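Local coordinates for tailspike protein (Acinetobacter phage vB_ApiP_P1, PDB 6E1R) that probably recognises and degrades the capsular polysaccharide of its Acinetobacter host as the trimeric, beta-helical tailspike of the phage, at residues K168-T180 and T224-A236. Residues are numbered along the deposited sequence; the frame is centred on the assembly and turned at random.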
ATOM      1  N   LYS A 168      13.181   9.365  19.198  1.00 41.00           N
ATOM      2  CA  LYS A 168      12.717  10.665  19.679  1.00 42.45           C
ATOM      3  C   LYS A 168      13.889  11.570  20.065  1.00 42.37           C
ATOM      4  O   LYS A 168      14.033  12.007  21.209  1.00 47.83           O
ATOM      5  CB  LYS A 168      11.734  10.475  20.838  1.00 41.24           C
ATOM      6  CG  LYS A 168      10.569   9.573  20.454  1.00 45.07           C
ATOM      7  CD  LYS A 168       9.692   9.203  21.631  1.00 50.06           C
ATOM      8  CE  LYS A 168       8.539   8.318  21.178  1.00 52.26           C
ATOM      9  NZ  LYS A 168       7.742   7.794  22.320  1.00 60.99           N
ATOM     10  N   LEU A 169      14.733  11.843  19.073  1.00 40.54           N
ATOM     11  CA  LEU A 169      15.879  12.728  19.220  1.00 37.12           C
ATOM     12  C   LEU A 169      15.845  13.780  18.122  1.00 36.69           C
ATOM     13  O   LEU A 169      15.436  13.498  16.993  1.00 36.90           O
ATOM     14  CB  LEU A 169      17.201  11.951  19.162  1.00 35.80           C
ATOM     15  CG  LEU A 169      17.469  10.989  20.320  1.00 39.33           C
ATOM     16  CD1 LEU A 169      18.719  10.165  20.061  1.00 37.79           C
ATOM     17  CD2 LEU A 169      17.600  11.762  21.622  1.00 39.57           C
HETATM   18  N   MSE A 170      16.272  14.991  18.461  1.00 35.84           N
HETATM   19  CA  MSE A 170      16.322  16.077  17.492  1.00 34.60           C
HETATM   20  C   MSE A 170      17.767  16.472  17.225  1.00 35.68           C
HETATM   21  O   MSE A 170      18.592  16.481  18.134  1.00 44.08           O
HETATM   22  CB  MSE A 170      15.518  17.278  17.991  1.00 43.12           C
HETATM   23  CG  MSE A 170      15.375  18.398  16.978  1.00 54.59           C
HETATM   24 SE   MSE A 170      14.076  19.732  17.550  1.00 70.27          SE
HETATM   25  CE  MSE A 170      14.114  20.894  15.981  1.00 70.18           C
ATOM     26  N   PHE A 171      18.078  16.793  15.973  1.00 36.83           N
ATOM     27  CA  PHE A 171      19.435  17.135  15.568  1.00 38.57           C
ATOM     28  C   PHE A 171      19.449  18.565  15.051  1.00 45.43           C
ATOM     29  O   PHE A 171      18.700  18.902  14.128  1.00 47.81           O
ATOM     30  CB  PHE A 171      19.944  16.160  14.505  1.00 35.84           C
ATOM     31  CG  PHE A 171      19.896  14.723  14.934  1.00 35.92           C
ATOM     32  CD1 PHE A 171      20.945  14.165  15.644  1.00 38.62           C
ATOM     33  CD2 PHE A 171      18.796  13.934  14.643  1.00 41.05           C
ATOM     34  CE1 PHE A 171      20.904  12.842  16.046  1.00 40.65           C
ATOM     35  CE2 PHE A 171      18.747  12.611  15.043  1.00 41.61           C
ATOM     36  CZ  PHE A 171      19.803  12.066  15.745  1.00 43.50           C
ATOM     37  N   LYS A 172      20.300  19.399  15.644  1.00 44.30           N
ATOM     38  CA  LYS A 172      20.415  20.804  15.282  1.00 45.42           C
ATOM     39  C   LYS A 172      21.870  21.129  14.971  1.00 48.07           C
ATOM     40  O   LYS A 172      22.766  20.292  15.115  1.00 48.18           O
ATOM     41  CB  LYS A 172      19.891  21.718  16.396  1.00 39.56           C
ATOM     42  CG  LYS A 172      18.452  21.465  16.807  1.00 40.70           C
ATOM     43  CD  LYS A 172      18.028  22.438  17.896  1.00 45.99           C
ATOM     44  CE  LYS A 172      16.571  22.248  18.279  1.00 49.41           C
ATOM     45  NZ  LYS A 172      16.147  23.181  19.360  1.00 54.14           N
ATOM     46  N   ALA A 173      22.096  22.368  14.543  1.00 47.17           N
ATOM     47  CA  ALA A 173      23.430  22.889  14.287  1.00 46.67           C
ATOM     48  C   ALA A 173      23.516  24.297  14.854  1.00 49.87           C
ATOM     49  O   ALA A 173      22.595  25.100  14.677  1.00 43.80           O
ATOM     50  CB  ALA A 173      23.758  22.897  12.789  1.00 42.00           C
ATOM     51  N   SER A 174      24.622  24.590  15.542  1.00 52.85           N
ATOM     52  CA  SER A 174      24.789  25.916  16.128  1.00 53.80           C
ATOM     53  C   SER A 174      24.920  26.982  15.049  1.00 54.51           C
ATOM     54  O   SER A 174      24.435  28.107  15.215  1.00 52.77           O
ATOM     55  CB  SER A 174      26.003  25.937  17.054  1.00 56.33           C
ATOM     56  OG  SER A 174      27.208  25.903  16.310  1.00 60.90           O
ATOM     57  N   THR A 175      25.575  26.650  13.941  1.00 53.66           N
ATOM     58  CA  THR A 175      25.698  27.540  12.795  1.00 54.33           C
ATOM     59  C   THR A 175      24.864  26.991  11.648  1.00 50.48           C
ATOM     60  O   THR A 175      25.001  25.819  11.279  1.00 49.15           O
ATOM     61  CB  THR A 175      27.158  27.693  12.367  1.00 55.76           C
ATOM     62  OG1 THR A 175      27.942  28.134  13.484  1.00 56.30           O
ATOM     63  CG2 THR A 175      27.278  28.705  11.238  1.00 57.96           C
ATOM     64  N   GLY A 176      24.000  27.836  11.090  1.00 53.25           N
ATOM     65  CA  GLY A 176      23.124  27.391  10.021  1.00 48.49           C
ATOM     66  C   GLY A 176      23.901  27.044   8.762  1.00 48.76           C
ATOM     67  O   GLY A 176      24.812  27.762   8.345  1.00 50.04           O
ATOM     68  N   GLY A 177      23.527  25.924   8.149  1.00 45.11           N
ATOM     69  CA  GLY A 177      24.193  25.463   6.948  1.00 45.79           C
ATOM     70  C   GLY A 177      25.461  24.684   7.181  1.00 50.06           C
ATOM     71  O   GLY A 177      26.292  24.587   6.273  1.00 52.15           O
ATOM     72  N   THR A 178      25.638  24.120   8.372  1.00 45.88           N
ATOM     73  CA  THR A 178      26.823  23.349   8.704  1.00 48.32           C
ATOM     74  C   THR A 178      26.404  22.033   9.345  1.00 48.04           C
ATOM     75  O   THR A 178      25.261  21.865   9.779  1.00 50.92           O
ATOM     76  CB  THR A 178      27.760  24.114   9.653  1.00 44.15           C
ATOM     77  OG1 THR A 178      27.056  24.459  10.852  1.00 49.38           O
ATOM     78  CG2 THR A 178      28.282  25.380   8.991  1.00 46.16           C
ATOM     79  N   ALA A 179      27.351  21.096   9.375  1.00 52.23           N
ATOM     80  CA  ALA A 179      27.218  19.836  10.097  1.00 52.15           C
ATOM     81  C   ALA A 179      26.102  18.952   9.554  1.00 50.80           C
ATOM     82  O   ALA A 179      25.415  19.308   8.590  1.00 47.20           O
ATOM     83  CB  ALA A 179      26.989  20.101  11.588  1.00 52.57           C
ATOM     84  N   THR A 180      25.926  17.789  10.176  1.00 47.83           N
ATOM     85  CA  THR A 180      24.882  16.841   9.818  1.00 42.47           C
ATOM     86  C   THR A 180      24.715  15.872  10.978  1.00 39.26           C
ATOM     87  O   THR A 180      25.579  15.773  11.852  1.00 42.15           O
ATOM     88  CB  THR A 180      25.210  16.086   8.523  1.00 36.49           C
ATOM     89  OG1 THR A 180      24.153  15.165   8.225  1.00 36.88           O
ATOM     90  CG2 THR A 180      26.513  15.319   8.661  1.00 34.51           C
ATOM     91  N   THR A 224      11.130  21.241   8.990  1.00 33.48           N
ATOM     92  CA  THR A 224       9.978  22.078   9.316  1.00 36.49           C
ATOM     93  C   THR A 224      10.387  23.208  10.250  1.00 43.49           C
ATOM     94  O   THR A 224      10.042  24.375  10.022  1.00 45.64           O
ATOM     95  CB  THR A 224       8.862  21.242   9.942  1.00 36.94           C
ATOM     96  OG1 THR A 224       8.490  20.189   9.044  1.00 39.47           O
ATOM     97  CG2 THR A 224       7.642  22.108  10.223  1.00 36.65           C
ATOM     98  N   TYR A 225      11.125  22.881  11.305  1.00 45.55           N
ATOM     99  CA  TYR A 225      11.557  23.847  12.300  1.00 43.92           C
ATOM    100  C   TYR A 225      13.009  24.234  12.048  1.00 47.85           C
ATOM    101  O   TYR A 225      13.802  23.444  11.529  1.00 43.60           O
ATOM    102  CB  TYR A 225      11.396  23.284  13.713  1.00 39.48           C
ATOM    103  CG  TYR A 225       9.993  22.812  14.012  1.00 42.91           C
ATOM    104  CD1 TYR A 225       9.029  23.695  14.483  1.00 43.80           C
ATOM    105  CD2 TYR A 225       9.627  21.487  13.815  1.00 42.92           C
ATOM    106  CE1 TYR A 225       7.741  23.270  14.755  1.00 44.76           C
ATOM    107  CE2 TYR A 225       8.342  21.053  14.082  1.00 39.32           C
ATOM    108  CZ  TYR A 225       7.404  21.948  14.553  1.00 41.26           C
ATOM    109  OH  TYR A 225       6.124  21.521  14.822  1.00 40.35           O
HETATM  110  N   MSE A 226      13.347  25.464  12.416  1.00 54.12           N
HETATM  111  CA  MSE A 226      14.678  26.000  12.157  1.00 56.76           C
HETATM  112  C   MSE A 226      15.177  26.817  13.345  1.00 55.55           C
HETATM  113  O   MSE A 226      14.692  27.921  13.593  1.00 57.07           O
HETATM  114  CB  MSE A 226      14.662  26.855  10.890  1.00 63.84           C
HETATM  115  CG  MSE A 226      16.031  27.139  10.301  1.00 71.91           C
HETATM  116 SE   MSE A 226      15.964  28.554   8.959  1.00 77.90          SE
HETATM  117  CE  MSE A 226      16.685  27.587   7.440  1.00 74.50           C
ATOM    118  N   SER A 227      16.152  26.271  14.076  1.00 57.14           N
ATOM    119  CA  SER A 227      16.647  26.952  15.269  1.00 60.08           C
ATOM    120  C   SER A 227      17.450  28.195  14.900  1.00 60.59           C
ATOM    121  O   SER A 227      17.262  29.265  15.489  1.00 60.67           O
ATOM    122  CB  SER A 227      17.488  25.992  16.110  1.00 59.28           C
ATOM    123  OG  SER A 227      18.688  25.647  15.442  1.00 62.15           O
ATOM    124  N   THR A 228      18.352  28.072  13.927  1.00 57.08           N
ATOM    125  CA  THR A 228      19.120  29.201  13.424  1.00 57.11           C
ATOM    126  C   THR A 228      19.061  29.204  11.902  1.00 51.89           C
ATOM    127  O   THR A 228      18.900  28.157  11.269  1.00 44.29           O
ATOM    128  CB  THR A 228      20.582  29.167  13.915  1.00 61.52           C
ATOM    129  OG1 THR A 228      21.245  30.380  13.536  1.00 68.80           O
ATOM    130  CG2 THR A 228      21.328  27.978  13.336  1.00 58.66           C
ATOM    131  N   THR A 229      19.190  30.396  11.321  1.00 53.16           N
ATOM    132  CA  THR A 229      19.015  30.563   9.883  1.00 50.02           C
ATOM    133  C   THR A 229      20.089  29.819   9.098  1.00 46.90           C
ATOM    134  O   THR A 229      21.277  29.875   9.426  1.00 52.48           O
ATOM    135  CB  THR A 229      19.038  32.047   9.515  1.00 56.84           C
ATOM    136  OG1 THR A 229      19.374  32.823  10.672  1.00 69.19           O
ATOM    137  CG2 THR A 229      17.679  32.487   8.994  1.00 49.80           C
ATOM    138  N   ASN A 230      19.658  29.125   8.045  1.00 47.68           N
ATOM    139  CA  ASN A 230      20.534  28.376   7.149  1.00 45.65           C
ATOM    140  C   ASN A 230      20.546  29.077   5.795  1.00 47.83           C
ATOM    141  O   ASN A 230      19.523  29.122   5.102  1.00 50.04           O
ATOM    142  CB  ASN A 230      20.061  26.927   7.019  1.00 41.58           C
ATOM    143  CG  ASN A 230      20.987  26.068   6.170  1.00 43.04           C
ATOM    144  OD1 ASN A 230      21.752  26.570   5.345  1.00 43.35           O
ATOM    145  ND2 ASN A 230      20.913  24.756   6.369  1.00 40.21           N
ATOM    146  N   SER A 231      21.707  29.615   5.423  1.00 45.32           N
ATOM    147  CA  SER A 231      21.888  30.289   4.146  1.00 48.20           C
ATOM    148  C   SER A 231      22.628  29.438   3.123  1.00 52.85           C
ATOM    149  O   SER A 231      22.607  29.767   1.933  1.00 59.99           O
ATOM    150  CB  SER A 231      22.639  31.610   4.342  1.00 49.07           C
ATOM    151  OG  SER A 231      23.911  31.388   4.924  1.00 66.60           O
ATOM    152  N   ILE A 232      23.268  28.350   3.549  1.00 48.31           N
ATOM    153  CA  ILE A 232      24.025  27.527   2.613  1.00 47.18           C
ATOM    154  C   ILE A 232      23.110  26.535   1.908  1.00 49.07           C
ATOM    155  O   ILE A 232      23.226  26.318   0.697  1.00 56.64           O
ATOM    156  CB  ILE A 232      25.182  26.822   3.346  1.00 49.72           C
ATOM    157  CG1 ILE A 232      26.116  27.859   3.978  1.00 55.80           C
ATOM    158  CG2 ILE A 232      25.946  25.909   2.398  1.00 43.04           C
ATOM    159  CD1 ILE A 232      27.302  27.263   4.707  1.00 57.53           C
ATOM    160  N   GLY A 233      22.194  25.926   2.639  1.00 43.26           N
ATOM    161  CA  GLY A 233      21.234  25.000   2.071  1.00 38.62           C
ATOM    162  C   GLY A 233      20.936  23.872   3.038  1.00 44.30           C
ATOM    163  O   GLY A 233      21.701  23.580   3.957  1.00 53.74           O
ATOM    164  N   PHE A 234      19.794  23.225   2.826  1.00 40.14           N
ATOM    165  CA  PHE A 234      19.386  22.088   3.641  1.00 36.25           C
ATOM    166  C   PHE A 234      18.901  20.978   2.725  1.00 40.41           C
ATOM    167  O   PHE A 234      17.992  21.190   1.915  1.00 40.64           O
ATOM    168  CB  PHE A 234      18.287  22.474   4.635  1.00 33.40           C
ATOM    169  CG  PHE A 234      17.634  21.294   5.301  1.00 37.14           C
ATOM    170  CD1 PHE A 234      18.253  20.649   6.361  1.00 39.05           C
ATOM    171  CD2 PHE A 234      16.402  20.830   4.870  1.00 34.56           C
ATOM    172  CE1 PHE A 234      17.658  19.563   6.975  1.00 36.95           C
ATOM    173  CE2 PHE A 234      15.801  19.744   5.481  1.00 36.16           C
ATOM    174  CZ  PHE A 234      16.431  19.110   6.535  1.00 39.75           C
ATOM    175  N   LYS A 235      19.498  19.800   2.864  1.00 44.34           N
ATOM    176  CA  LYS A 235      19.063  18.601   2.166  1.00 43.11           C
ATOM    177  C   LYS A 235      18.696  17.555   3.206  1.00 47.26           C
ATOM    178  O   LYS A 235      19.434  17.355   4.177  1.00 46.88           O
ATOM    179  CB  LYS A 235      20.147  18.074   1.220  1.00 41.84           C
ATOM    180  CG  LYS A 235      19.755  16.792   0.498  1.00 38.65           C
ATOM    181  CD  LYS A 235      20.814  16.359  -0.502  1.00 39.55           C
ATOM    182  CE  LYS A 235      20.936  17.365  -1.637  1.00 37.99           C
ATOM    183  NZ  LYS A 235      21.971  16.973  -2.633  1.00 38.35           N
ATOM    184  N   ALA A 236      17.555  16.898   3.007  1.00 42.75           N
ATOM    185  CA  ALA A 236      17.074  15.940   3.993  1.00 37.32           C
ATOM    186  C   ALA A 236      17.985  14.721   4.062  1.00 37.91           C
ATOM    187  O   ALA A 236      18.506  14.378   5.130  1.00 40.33           O
ATOM    188  CB  ALA A 236      15.637  15.529   3.669  1.00 35.02           C
TER
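Gly176 and Gly177, at the centre of the type II turn Thr175-Thr178, meet residues 228-232 almost backbone to backbone. CA of Gly176 lies 3.2 Å from O of Thr229, a CA-H...O contact that is close to straight. The amide of Asn230 lies against N and CA of Gly177, its OD1 3.1 Å from that CA. With no side chain at either glycine, the turn and the loop come close, CA of Gly176 being 4.0 Å from CA of Asn230.

The other side chains also meet the turn and the strand by van der Waals contact. Thr228 uses its methyl: with OG1 turned opposite the backbone N (chi1 -173°), CG2 is directed at the turn and reaches O of Ala173 at 3.4 Å and N of Gly176 at 3.5 Å. CD1 of Ile232 ends 3.3 Å from O of Gly177. The extended chain of Lys172 passes CB of Ser227. CE of Met170, a selenomethionine, meets CB of Tyr225, whose OH bonds to Gln192 of a second subunit.

Asn230 is held mainly by its own loop. It closes an Asx motif: its OD1 accepts from N of Gly233 at 2.8 Å, nearly straight at 168°. Its ND2 donates to O of Gly233 and, outside the loop, to Arg202 O, which fixes the amide beside Gly177.

The contact joins two corner loops of the right-handed parallel beta-helix. Loop 174-177 links strands 169-173 and 178-184. Loop 223-234, between strands 221-222 and 235-239, folds back over it, past the intervening strand 199-200.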